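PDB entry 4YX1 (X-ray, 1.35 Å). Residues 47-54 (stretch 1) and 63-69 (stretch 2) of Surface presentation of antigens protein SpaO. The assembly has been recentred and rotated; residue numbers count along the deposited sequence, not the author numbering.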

ATOM      1  N   VAL A  47      -8.487   4.194   8.398  1.00  9.19           N
ATOM      2  CA  VAL A  47      -8.052   5.403   9.082  1.00  9.89           C
ATOM      3  C   VAL A  47      -6.532   5.434   9.198  1.00  8.34           C
ATOM      4  O   VAL A  47      -5.914   4.433   9.567  1.00  9.70           O
ATOM      5  N   LEU A  48      -5.940   6.580   8.880  1.00  8.49           N
ATOM      6  CA  LEU A  48      -4.492   6.727   8.941  1.00  8.37           C
ATOM      7  C   LEU A  48      -3.976   6.633  10.381  1.00  9.80           C
ATOM      8  O   LEU A  48      -4.433   7.363  11.260  1.00 13.54           O
ATOM      9  N   LEU A  49      -3.023   5.733  10.616  1.00  9.51           N
ATOM     10  CA  LEU A  49      -2.401   5.564  11.930  1.00 11.93           C
ATOM     11  C   LEU A  49      -0.992   6.107  12.006  1.00 11.84           C
ATOM     12  O   LEU A  49      -0.502   6.432  13.077  1.00 12.71           O
ATOM     13  N   GLY A  50      -0.305   6.134  10.876  1.00 11.53           N
ATOM     14  CA  GLY A  50       1.085   6.520  10.893  1.00 11.10           C
ATOM     15  C   GLY A  50       1.650   6.432   9.506  1.00  9.28           C
ATOM     16  O   GLY A  50       0.973   5.995   8.574  1.00  8.93           O
ATOM     17  N   ASN A  51       2.894   6.849   9.362  1.00  9.54           N
ATOM     18  CA  ASN A  51       3.533   6.720   8.077  1.00 10.20           C
ATOM     19  C   ASN A  51       5.012   6.491   8.233  1.00  8.27           C
ATOM     20  O   ASN A  51       5.598   6.719   9.299  1.00  8.74           O
ATOM     21  N   GLY A  52       5.608   6.019   7.162  1.00  8.26           N
ATOM     22  CA  GLY A  52       6.997   5.665   7.192  1.00  8.07           C
ATOM     23  C   GLY A  52       7.567   5.559   5.803  1.00  8.15           C
ATOM     24  O   GLY A  52       6.980   6.010   4.819  1.00 10.13           O
ATOM     25  N   GLU A  53       8.727   4.932   5.737  1.00  8.48           N
ATOM     26  CA  GLU A  53       9.523   4.889   4.537  1.00  8.79           C
ATOM     27  C   GLU A  53       9.846   3.456   4.218  1.00  7.31           C
ATOM     28  O   GLU A  53      10.181   2.685   5.105  1.00  7.66           O
ATOM     29  N   LEU A  54       9.721   3.093   2.949  1.00  7.88           N
ATOM     30  CA  LEU A  54      10.044   1.744   2.531  1.00  9.57           C
ATOM     31  C   LEU A  54      11.559   1.510   2.583  1.00  9.62           C
ATOM     32  O   LEU A  54      12.344   2.340   2.114  1.00 11.99           O
ATOM     33  N   VAL A  63       9.128  -1.234   6.768  1.00  8.56           N
ATOM     34  CA  VAL A  63       8.681   0.147   6.831  1.00  8.82           C
ATOM     35  C   VAL A  63       9.318   0.799   8.048  1.00  9.09           C
ATOM     36  O   VAL A  63       9.074   0.398   9.185  1.00  9.63           O
ATOM     37  N   GLU A  64      10.170   1.786   7.789  1.00  8.23           N
ATOM     38  CA  GLU A  64      10.780   2.588   8.832  1.00  8.64           C
ATOM     39  C   GLU A  64       9.793   3.661   9.263  1.00  8.45           C
ATOM     40  O   GLU A  64       9.463   4.535   8.476  1.00 10.09           O
ATOM     41  N   ILE A  65       9.310   3.597  10.498  1.00  8.54           N
ATOM     42  CA  ILE A  65       8.274   4.538  10.932  1.00  9.90           C
ATOM     43  C   ILE A  65       8.856   5.943  11.106  1.00 10.34           C
ATOM     44  O   ILE A  65       9.899   6.128  11.737  1.00 11.88           O
ATOM     45  N   HIS A  66       8.190   6.936  10.539  1.00 10.93           N
ATOM     46  CA  HIS A  66       8.594   8.316  10.771  1.00 13.11           C
ATOM     47  C   HIS A  66       7.611   9.047  11.676  1.00 13.76           C
ATOM     48  O   HIS A  66       7.981  10.012  12.334  1.00 16.44           O
ATOM     49  N   GLU A  67       6.370   8.576  11.736  1.00 13.39           N
ATOM     50  CA  GLU A  67       5.381   9.185  12.610  1.00 15.63           C
ATOM     51  C   GLU A  67       4.280   8.196  12.949  1.00 14.02           C
ATOM     52  O   GLU A  67       3.724   7.561  12.063  1.00 11.83           O
ATOM     53  N   TRP A  68       4.000   8.032  14.235  1.00 16.09           N
ATOM     54  CA  TRP A  68       2.770   7.394  14.672  1.00 19.87           C
ATOM     55  C   TRP A  68       1.844   8.516  15.101  1.00 23.24           C
ATOM     56  O   TRP A  68       2.255   9.406  15.844  1.00 25.98           O
ATOM     57  N   LEU A  69       0.604   8.486  14.634  1.00 19.17           N
ATOM     58  CA  LEU A  69      -0.343   9.549  14.953  1.00 20.88           C
ATOM     59  C   LEU A  69      -1.016   9.316  16.301  1.00 26.18           C
ATOM     60  O   LEU A  69      -0.862   8.255  16.908  1.00 35.77           O
TER

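A beta bulge interrupts this antiparallel pairing, and a side-chain hydrogen bond sits beside it. Between Asn 51 and Gly 52 the register shifts by one, so the carbonyl O of Asn 51 accepts from two successive amides, His 66 N at 2.9 Å and Glu 67 N at 3.2 Å. His 66 (chi1 m) projects sideways, and its NE2 donates to Glu 53 OE1 at 2.9 Å, with the acceptor near the plane of the ring at its edge. Glu 53 reaches out with chi1 and chi2 both t. The same OE1 lies 3.6 Å from Glu 64 OE1, a proximity of like charges that the histidine N-H can help to offset.

Strands that pack this closely often need glycine, and two occur here. An ideal CB on Gly 50 would fall 2.6 Å from Trp 68 CE3; one on Gly 52 would fall 2.3 Å from Glu 64 O and 2.8 Å from Val 63 CG1. The indole of Trp 68 (chi1 m) thus passes close to Gly 50, with its CZ3 4.4 Å from Leu 49 CB. At the far end Leu 69 (m, t) points toward the partner strand, bringing CD1 within 3.7 Å of CG of Leu 48 (t, p), whereas Ile 65 (m, m) points away.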

ATOM      1  CB  VAL A  47      -8.681   5.492  10.485  1.00 11.74           C
ATOM      2  CG1 VAL A  47      -8.212   6.748  11.217  1.00 13.51           C
ATOM      3  CG2 VAL A  47     -10.197   5.437  10.382  1.00 13.14           C
ATOM      4  CB  LEU A  48      -4.067   8.060   8.319  1.00  9.08           C
ATOM      5  CG  LEU A  48      -2.560   8.318   8.261  1.00 10.06           C
ATOM      6  CD1 LEU A  48      -1.901   7.309   7.330  1.00 10.22           C
ATOM      7  CD2 LEU A  48      -2.311   9.731   7.783  1.00 12.14           C
ATOM      8  CB  LEU A  49      -2.326   4.096  12.318  1.00 15.77           C
ATOM      9  CG  LEU A  49      -3.571   3.346  12.729  1.00 19.66           C
ATOM     10  CD1 LEU A  49      -3.118   2.075  13.427  1.00 20.85           C
ATOM     11  CD2 LEU A  49      -4.418   4.199  13.645  1.00 20.80           C
ATOM     12  CB  ASN A  51       3.278   7.942   7.204  1.00 14.13           C
ATOM     13  CG  ASN A  51       3.752   9.215   7.844  1.00 16.70           C
ATOM     14  OD1 ASN A  51       4.949   9.409   8.040  1.00 18.50           O
ATOM     15  ND2 ASN A  51       2.816  10.104   8.167  1.00 18.57           N
ATOM     16  CB  GLU A  53      10.783   5.714   4.751  1.00 10.45           C
ATOM     17  CG  GLU A  53      11.785   5.658   3.635  1.00 12.55           C
ATOM     18  CD  GLU A  53      12.956   6.578   3.886  1.00 13.51           C
ATOM     19  OE1 GLU A  53      12.963   7.305   4.898  1.00 14.32           O
ATOM     20  OE2 GLU A  53      13.878   6.584   3.063  1.00 13.66           O
ATOM     21  CB  LEU A  54       9.493   1.502   1.130  1.00 11.34           C
ATOM     22  CG  LEU A  54       9.366   0.072   0.630  1.00 13.37           C
ATOM     23  CD1 LEU A  54       8.380  -0.688   1.481  1.00 13.57           C
ATOM     24  CD2 LEU A  54       8.911   0.110  -0.809  1.00 14.32           C
ATOM     25  CB  VAL A  63       7.147   0.263   6.892  1.00 10.38           C
ATOM     26  CG1 VAL A  63       6.739   1.726   7.019  1.00 10.66           C
ATOM     27  CG2 VAL A  63       6.530  -0.368   5.654  1.00 12.50           C
ATOM     28  CB  GLU A  64      12.073   3.216   8.311  1.00  8.64           C
ATOM     29  CG  GLU A  64      12.755   4.126   9.321  1.00 10.21           C
ATOM     30  CD  GLU A  64      13.858   4.953   8.698  1.00 13.33           C
ATOM     31  OE1 GLU A  64      13.990   4.937   7.455  1.00 17.61           O
ATOM     32  OE2 GLU A  64      14.586   5.628   9.446  1.00 13.54           O
ATOM     33  CB  ILE A  65       7.620   4.088  12.255  1.00 11.60           C
ATOM     34  CG1 ILE A  65       7.054   2.670  12.129  1.00 12.58           C
ATOM     35  CG2 ILE A  65       6.539   5.085  12.711  1.00 13.14           C
ATOM     36  CD1 ILE A  65       5.962   2.551  11.124  1.00 13.98           C
ATOM     37  CB  HIS A  66       8.758   9.046   9.439  1.00 14.56           C
ATOM     38  CG  HIS A  66      10.012   8.666   8.714  1.00 17.08           C
ATOM     39  ND1 HIS A  66      11.265   8.901   9.237  1.00 20.00           N
ATOM     40  CD2 HIS A  66      10.209   8.041   7.531  1.00 18.82           C
ATOM     41  CE1 HIS A  66      12.181   8.447   8.399  1.00 20.53           C
ATOM     42  NE2 HIS A  66      11.566   7.921   7.356  1.00 19.37           N
ATOM     43  CB  GLU A  67       4.792  10.434  11.949  1.00 20.54           C
ATOM     44  CG  GLU A  67       3.761  11.172  12.771  1.00 25.54           C
ATOM     45  CD  GLU A  67       3.257  12.412  12.056  1.00 29.85           C
ATOM     46  OE1 GLU A  67       3.514  12.540  10.837  1.00 31.33           O
ATOM     47  OE2 GLU A  67       2.606  13.255  12.704  1.00 31.76           O
ATOM     48  CB  TRP A  68       2.994   6.423  15.836  1.00 16.48           C
ATOM     49  CG  TRP A  68       3.642   5.107  15.506  1.00 20.15           C
ATOM     50  CD1 TRP A  68       4.825   4.630  15.998  1.00 14.45           C
ATOM     51  CD2 TRP A  68       3.129   4.085  14.647  1.00 16.13           C
ATOM     52  NE1 TRP A  68       5.081   3.382  15.490  1.00 19.00           N
ATOM     53  CE2 TRP A  68       4.052   3.021  14.663  1.00 13.49           C
ATOM     54  CE3 TRP A  68       1.974   3.964  13.868  1.00 15.34           C
ATOM     55  CZ2 TRP A  68       3.865   1.864  13.924  1.00 14.44           C
ATOM     56  CZ3 TRP A  68       1.790   2.813  13.137  1.00 16.65           C
ATOM     57  CH2 TRP A  68       2.727   1.777  13.163  1.00 15.25           C
ATOM     58  CB  LEU A  69      -1.392   9.669  13.850  1.00 25.21           C
ATOM     59  CG  LEU A  69      -0.833  10.025  12.473  1.00 28.30           C
ATOM     60  CD1 LEU A  69      -1.948  10.049  11.446  1.00 36.86           C
ATOM     61  CD2 LEU A  69      -0.104  11.358  12.506  1.00 34.66           C
TER